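Local coordinates for mitogen-activated protein kinase kinase kinase 7 interacting protein 1 (PDB 2IRM) that probably acts as an adapter that binds the kinase TAK1 and triggers its autophosphorylation in JNK and NF-kappa-B signalling, built on a PP2C-type phosphatase fold, at residues L52-L56 against T349-R353; A281-I285 against I322-H326. Residue numbers count along the deposited sequence, not the author numbering.

Contact 1: L52-L56 against T349-R353; sequences LYAIL and TLLIR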
ATOM      1  N   LEU A  52      13.550   4.108   8.994  1.00 43.78           N
ATOM      2  CA  LEU A  52      12.663   3.591   7.962  1.00 43.53           C
ATOM      3  C   LEU A  52      11.198   3.755   8.363  1.00 43.45           C
ATOM      4  O   LEU A  52      10.808   3.456   9.491  1.00 43.19           O
ATOM      5  CB  LEU A  52      12.958   2.110   7.729  1.00 43.43           C
ATOM      6  CG  LEU A  52      12.929   1.477   6.338  1.00 43.62           C
ATOM      7  CD1 LEU A  52      12.918  -0.049   6.482  1.00 42.95           C
ATOM      8  CD2 LEU A  52      11.760   1.946   5.469  1.00 44.34           C
ATOM      9  N   TYR A  53      10.398   4.250   7.428  1.00 43.57           N
ATOM     10  CA  TYR A  53       8.951   4.289   7.581  1.00 43.70           C
ATOM     11  C   TYR A  53       8.334   3.581   6.378  1.00 43.95           C
ATOM     12  O   TYR A  53       8.601   3.936   5.221  1.00 44.10           O
ATOM     13  CB  TYR A  53       8.446   5.727   7.713  1.00 43.65           C
ATOM     14  CG  TYR A  53       9.222   6.524   8.725  1.00 43.51           C
ATOM     15  CD1 TYR A  53       8.942   6.423  10.081  1.00 43.33           C
ATOM     16  CD2 TYR A  53      10.257   7.361   8.326  1.00 44.11           C
ATOM     17  CE1 TYR A  53       9.667   7.141  11.013  1.00 43.90           C
ATOM     18  CE2 TYR A  53      10.993   8.082   9.248  1.00 44.35           C
ATOM     19  CZ  TYR A  53      10.693   7.971  10.590  1.00 44.20           C
ATOM     20  OH  TYR A  53      11.424   8.692  11.507  1.00 44.08           O
ATOM     21  N   ALA A  54       7.527   2.560   6.663  1.00 43.90           N
ATOM     22  CA  ALA A  54       6.994   1.690   5.630  1.00 43.59           C
ATOM     23  C   ALA A  54       5.629   1.150   6.012  1.00 43.50           C
ATOM     24  O   ALA A  54       5.375   0.857   7.177  1.00 43.29           O
ATOM     25  CB  ALA A  54       7.953   0.543   5.381  1.00 43.79           C
ATOM     26  N   ILE A  55       4.750   1.046   5.022  1.00 43.60           N
ATOM     27  CA  ILE A  55       3.519   0.279   5.161  1.00 43.58           C
ATOM     28  C   ILE A  55       3.457  -0.719   4.030  1.00 43.48           C
ATOM     29  O   ILE A  55       3.669  -0.384   2.867  1.00 43.38           O
ATOM     30  CB  ILE A  55       2.240   1.134   5.112  1.00 43.55           C
ATOM     31  CG1 ILE A  55       2.333   2.334   6.047  1.00 43.45           C
ATOM     32  CG2 ILE A  55       1.038   0.283   5.488  1.00 43.63           C
ATOM     33  CD1 ILE A  55       1.212   3.324   5.845  1.00 43.80           C
ATOM     34  N   LEU A  56       3.176  -1.957   4.390  1.00 43.76           N
ATOM     35  CA  LEU A  56       3.015  -3.007   3.413  1.00 44.01           C
ATOM     36  C   LEU A  56       1.623  -3.566   3.545  1.00 44.19           C
ATOM     37  O   LEU A  56       1.261  -4.117   4.599  1.00 44.22           O
ATOM     38  CB  LEU A  56       4.067  -4.089   3.607  1.00 43.82           C
ATOM     39  CG  LEU A  56       5.383  -3.585   3.037  1.00 44.18           C
ATOM     40  CD1 LEU A  56       6.226  -2.943   4.135  1.00 43.97           C
ATOM     41  CD2 LEU A  56       6.112  -4.723   2.364  1.00 44.87           C
ATOM     42  N   THR A 349      -4.576   2.351   7.353  1.00 46.30           N
ATOM     43  CA  THR A 349      -3.402   2.714   8.130  1.00 46.08           C
ATOM     44  C   THR A 349      -2.857   4.058   7.707  1.00 45.63           C
ATOM     45  O   THR A 349      -2.704   4.332   6.519  1.00 45.72           O
ATOM     46  CB  THR A 349      -2.310   1.630   8.069  1.00 46.24           C
ATOM     47  OG1 THR A 349      -2.756   0.480   8.795  1.00 47.34           O
ATOM     48  CG2 THR A 349      -1.003   2.120   8.691  1.00 46.26           C
ATOM     49  N   LEU A 350      -2.567   4.882   8.706  1.00 45.15           N
ATOM     50  CA  LEU A 350      -2.027   6.205   8.500  1.00 44.71           C
ATOM     51  C   LEU A 350      -0.742   6.414   9.313  1.00 44.70           C
ATOM     52  O   LEU A 350      -0.710   6.172  10.524  1.00 44.88           O
ATOM     53  CB  LEU A 350      -3.087   7.233   8.872  1.00 44.50           C
ATOM     54  CG  LEU A 350      -2.797   8.702   8.590  1.00 44.40           C
ATOM     55  CD1 LEU A 350      -2.380   8.913   7.156  1.00 44.55           C
ATOM     56  CD2 LEU A 350      -4.011   9.539   8.915  1.00 44.66           C
ATOM     57  N   LEU A 351       0.319   6.843   8.637  1.00 44.47           N
ATOM     58  CA  LEU A 351       1.572   7.183   9.297  1.00 44.46           C
ATOM     59  C   LEU A 351       1.951   8.623   9.028  1.00 44.62           C
ATOM     60  O   LEU A 351       2.137   9.005   7.868  1.00 44.94           O
ATOM     61  CB  LEU A 351       2.699   6.272   8.820  1.00 44.36           C
ATOM     62  CG  LEU A 351       3.189   5.210   9.805  1.00 44.33           C
ATOM     63  CD1 LEU A 351       2.079   4.225  10.178  1.00 44.87           C
ATOM     64  CD2 LEU A 351       4.372   4.474   9.229  1.00 43.59           C
ATOM     65  N   ILE A 352       2.062   9.423  10.087  1.00 44.52           N
ATOM     66  CA  ILE A 352       2.564  10.785   9.939  1.00 44.61           C
ATOM     67  C   ILE A 352       3.916  10.972  10.625  1.00 44.73           C
ATOM     68  O   ILE A 352       4.005  11.022  11.855  1.00 44.55           O
ATOM     69  CB  ILE A 352       1.557  11.852  10.415  1.00 44.59           C
ATOM     70  CG1 ILE A 352       0.259  11.756   9.620  1.00 44.95           C
ATOM     71  CG2 ILE A 352       2.134  13.251  10.248  1.00 44.40           C
ATOM     72  CD1 ILE A 352      -0.846  11.078  10.364  1.00 45.95           C
ATOM     73  N   ARG A 353       4.963  11.058   9.807  1.00 44.85           N
ATOM     74  CA  ARG A 353       6.283  11.433  10.271  1.00 44.99           C
ATOM     75  C   ARG A 353       6.353  12.952  10.252  1.00 45.43           C
ATOM     76  O   ARG A 353       6.159  13.571   9.207  1.00 45.68           O
ATOM     77  CB  ARG A 353       7.362  10.821   9.380  1.00 44.72           C
ATOM     78  CG  ARG A 353       8.791  11.251   9.694  1.00 44.71           C
ATOM     79  CD  ARG A 353       9.127  11.149  11.182  1.00 44.70           C
ATOM     80  NE  ARG A 353      10.556  11.310  11.447  1.00 45.09           N
ATOM     81  CZ  ARG A 353      11.189  12.478  11.541  1.00 45.35           C
ATOM     82  NH1 ARG A 353      10.535  13.624  11.389  1.00 45.40           N
ATOM     83  NH2 ARG A 353      12.492  12.502  11.786  1.00 45.54           N
TER
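Two strands from different beta sheets pack face to face here, in the buried interior of the domain. Segments 52-56 and 349-353 run nearly antiparallel, at 168°, but their axes come no closer than 8.7 Å, too far for backbone hydrogen bonds, so the gap is filled by side chains. Tyr53 and Ile55 project from one strand, Thr349, Leu351 and Arg353 from the other. Ile55 CD1 lies 3.8 Å from Thr349 CG2, and Ile55 CG1 is 4.3 Å from Leu351 CD2. This is the central beta sandwich of the PP2C (PPM) fold, in which two antiparallel sheets enclose an apolar layer; Leu273 of the neighbouring strand 268-274 also touches Tyr53 and Ile55. Thr349 OG1 is hydrogen-bonded to Asp39 OD2. Toward the other end, the aliphatic part of Arg353 lies over the Tyr53 ring in a CH-pi contact, with CG 4.2 Å from the ring centroid, and Arg353 NE donates a 2.8 Å hydrogen bond to Tyr53 OH, although the position of that hydroxyl is less certain.

Contact 2: A281-I285 against I322-H326; sequences ALHEI and IVQAH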
ATOM      1  N   ALA A 281     -10.560   3.655   0.543  1.00 44.57           N
ATOM      2  CA  ALA A 281     -11.606   4.381   1.270  1.00 44.64           C
ATOM      3  C   ALA A 281     -11.752   5.816   0.804  1.00 44.79           C
ATOM      4  O   ALA A 281     -12.853   6.245   0.473  1.00 44.83           O
ATOM      5  CB  ALA A 281     -11.354   4.339   2.760  1.00 44.49           C
ATOM      6  N   LEU A 282     -10.640   6.548   0.779  1.00 45.18           N
ATOM      7  CA  LEU A 282     -10.615   7.921   0.275  1.00 45.73           C
ATOM      8  C   LEU A 282     -11.256   8.086  -1.110  1.00 46.27           C
ATOM      9  O   LEU A 282     -12.045   8.994  -1.314  1.00 46.46           O
ATOM     10  CB  LEU A 282      -9.182   8.462   0.246  1.00 45.58           C
ATOM     11  CG  LEU A 282      -8.725   9.352   1.399  1.00 45.53           C
ATOM     12  CD1 LEU A 282      -7.217   9.560   1.356  1.00 45.23           C
ATOM     13  CD2 LEU A 282      -9.445  10.689   1.337  1.00 46.13           C
ATOM     14  N   HIS A 283     -10.922   7.201  -2.046  1.00 46.89           N
ATOM     15  CA  HIS A 283     -11.405   7.292  -3.421  1.00 47.53           C
ATOM     16  C   HIS A 283     -12.889   6.992  -3.532  1.00 47.85           C
ATOM     17  O   HIS A 283     -13.578   7.521  -4.412  1.00 47.98           O
ATOM     18  CB  HIS A 283     -10.616   6.332  -4.310  1.00 47.81           C
ATOM     19  CG  HIS A 283     -11.198   6.147  -5.681  1.00 48.34           C
ATOM     20  ND1 HIS A 283     -11.566   4.910  -6.170  1.00 48.63           N
ATOM     21  CD2 HIS A 283     -11.471   7.039  -6.663  1.00 48.91           C
ATOM     22  CE1 HIS A 283     -12.033   5.045  -7.399  1.00 49.36           C
ATOM     23  NE2 HIS A 283     -11.988   6.328  -7.721  1.00 50.20           N
ATOM     24  N   GLU A 284     -13.367   6.130  -2.644  1.00 48.28           N
ATOM     25  CA  GLU A 284     -14.772   5.764  -2.608  1.00 48.81           C
ATOM     26  C   GLU A 284     -15.636   6.877  -2.016  1.00 49.29           C
ATOM     27  O   GLU A 284     -16.823   6.978  -2.333  1.00 49.56           O
ATOM     28  CB  GLU A 284     -14.957   4.432  -1.881  1.00 48.60           C
ATOM     29  CG  GLU A 284     -14.660   3.244  -2.788  1.00 48.87           C
ATOM     30  CD  GLU A 284     -14.239   1.985  -2.057  1.00 49.41           C
ATOM     31  OE1 GLU A 284     -13.954   2.048  -0.843  1.00 51.87           O
ATOM     32  OE2 GLU A 284     -14.180   0.921  -2.707  1.00 48.40           O
ATOM     33  N   ILE A 285     -15.036   7.726  -1.186  1.00 49.92           N
ATOM     34  CA  ILE A 285     -15.761   8.850  -0.590  1.00 50.68           C
ATOM     35  C   ILE A 285     -15.367  10.203  -1.173  1.00 51.28           C
ATOM     36  O   ILE A 285     -15.928  11.224  -0.784  1.00 51.41           O
ATOM     37  CB  ILE A 285     -15.640   8.882   0.966  1.00 50.74           C
ATOM     38  CG1 ILE A 285     -14.186   9.013   1.420  1.00 50.50           C
ATOM     39  CG2 ILE A 285     -16.247   7.635   1.568  1.00 51.16           C
ATOM     40  CD1 ILE A 285     -13.994   8.857   2.918  1.00 50.30           C
ATOM     41  N   ILE A 322     -12.446   9.316   8.723  1.00 41.22           N
ATOM     42  CA  ILE A 322     -12.601   8.735   7.398  1.00 41.17           C
ATOM     43  C   ILE A 322     -13.428   7.467   7.401  1.00 41.42           C
ATOM     44  O   ILE A 322     -14.365   7.345   6.625  1.00 41.61           O
ATOM     45  CB  ILE A 322     -11.248   8.398   6.778  1.00 41.03           C
ATOM     46  CG1 ILE A 322     -10.437   9.661   6.540  1.00 41.17           C
ATOM     47  CG2 ILE A 322     -11.429   7.662   5.469  1.00 40.96           C
ATOM     48  CD1 ILE A 322      -8.962   9.377   6.304  1.00 41.91           C
ATOM     49  N   VAL A 323     -13.077   6.523   8.267  1.00 41.73           N
ATOM     50  CA  VAL A 323     -13.721   5.206   8.271  1.00 42.14           C
ATOM     51  C   VAL A 323     -15.237   5.279   8.471  1.00 42.40           C
ATOM     52  O   VAL A 323     -15.983   4.445   7.944  1.00 42.41           O
ATOM     53  CB  VAL A 323     -13.103   4.265   9.319  1.00 42.10           C
ATOM     54  CG1 VAL A 323     -11.652   3.999   8.994  1.00 42.47           C
ATOM     55  CG2 VAL A 323     -13.242   4.836  10.723  1.00 42.58           C
ATOM     56  N   GLN A 324     -15.677   6.277   9.237  1.00 42.55           N
ATOM     57  CA  GLN A 324     -17.093   6.532   9.414  1.00 42.79           C
ATOM     58  C   GLN A 324     -17.631   7.496   8.364  1.00 42.83           C
ATOM     59  O   GLN A 324     -18.815   7.452   8.043  1.00 43.00           O
ATOM     60  CB  GLN A 324     -17.396   7.030  10.821  1.00 42.91           C
ATOM     61  CG  GLN A 324     -17.494   5.910  11.841  1.00 43.32           C
ATOM     62  CD  GLN A 324     -18.551   6.183  12.896  1.00 43.93           C
ATOM     63  OE1 GLN A 324     -19.600   6.758  12.606  1.00 43.98           O
ATOM     64  NE2 GLN A 324     -18.278   5.765  14.130  1.00 44.37           N
ATOM     65  N   ALA A 325     -16.769   8.359   7.828  1.00 42.74           N
ATOM     66  CA  ALA A 325     -17.120   9.126   6.636  1.00 42.62           C
ATOM     67  C   ALA A 325     -17.380   8.133   5.513  1.00 42.74           C
ATOM     68  O   ALA A 325     -18.221   8.362   4.649  1.00 42.84           O
ATOM     69  CB  ALA A 325     -16.006  10.085   6.255  1.00 42.33           C
ATOM     70  N   HIS A 326     -16.660   7.013   5.561  1.00 42.94           N
ATOM     71  CA  HIS A 326     -16.783   5.944   4.579  1.00 43.08           C
ATOM     72  C   HIS A 326     -18.075   5.164   4.783  1.00 42.94           C
ATOM     73  O   HIS A 326     -18.807   4.924   3.828  1.00 43.17           O
ATOM     74  CB  HIS A 326     -15.565   5.009   4.640  1.00 43.24           C
ATOM     75  CG  HIS A 326     -15.462   4.060   3.484  1.00 43.83           C
ATOM     76  ND1 HIS A 326     -15.845   2.738   3.568  1.00 44.19           N
ATOM     77  CD2 HIS A 326     -15.009   4.237   2.219  1.00 44.32           C
ATOM     78  CE1 HIS A 326     -15.634   2.145   2.406  1.00 44.64           C
ATOM     79  NE2 HIS A 326     -15.129   3.033   1.570  1.00 44.13           N
TER
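Helices 276-285 and 311-334 pack side by side on the outer face of one sheet of the PP2C beta sandwich, as part of the helical layer that flanks it. Their short segments cross at 43° with axes 9.6 Å apart, a separation bridged by a small apolar cluster and one polar link. Ala281 comes first: its methyl CB lies 4.3 Å from Ile322 CG2 and 3.7 Å from His326 CD2, its small side chain leaving room for the imidazole. Leu282 starts out away from helix 311-334 and packs on Leu297 of helix 292-304, which Ile322 also touches, so a third helix joins this packing. One turn on from Ala281, Glu284 reaches across to the histidine, while its other carboxylate oxygen, OE2, forms a salt bridge with Arg280. Ile285 then fills the space between the helices: its CD1 meets Ile322 CG2 at 3.8 Å and Ala325 CB at 4.1 Å, and its CG2 approaches His326 CA to 3.5 Å. Ile285 and His326 also have the nearest CA atoms of the two segments, 6.0 Å apart. On the partner helix, Val323 faces away and touches Arg345 and Val348 of strand 344-354, tying the helix to the sheet beneath. The His326 imidazole is held from both nitrogens: ND1 is hydrogen-bonded to Tyr25 OH on strand 15-25, and NE2 donates to Glu284 OE1 at 2.9 Å with an N-H...O angle of 158°.

Overall arrangement
Strand 344-354 connects the two contacts: contact 1 uses its inner face against strand 50-59 of the opposite sheet, whereas Val348 on the same strand packs against helix 311-334 of contact 2. The centres lie 19 Å apart and the nearest atoms about 6 Å, without touching. Along the chain the order is 52-56, 281-285, 322-326 and 349-353, so contact 2, which joins helices 276-285 and 311-334, falls entirely between the halves of contact 1. One contact thus holds sheet to sheet and the other helix to helix in the layer outside, two successive levels of a single PP2C-type domain, an early strand and the last strand of which meet face to face across the sandwich.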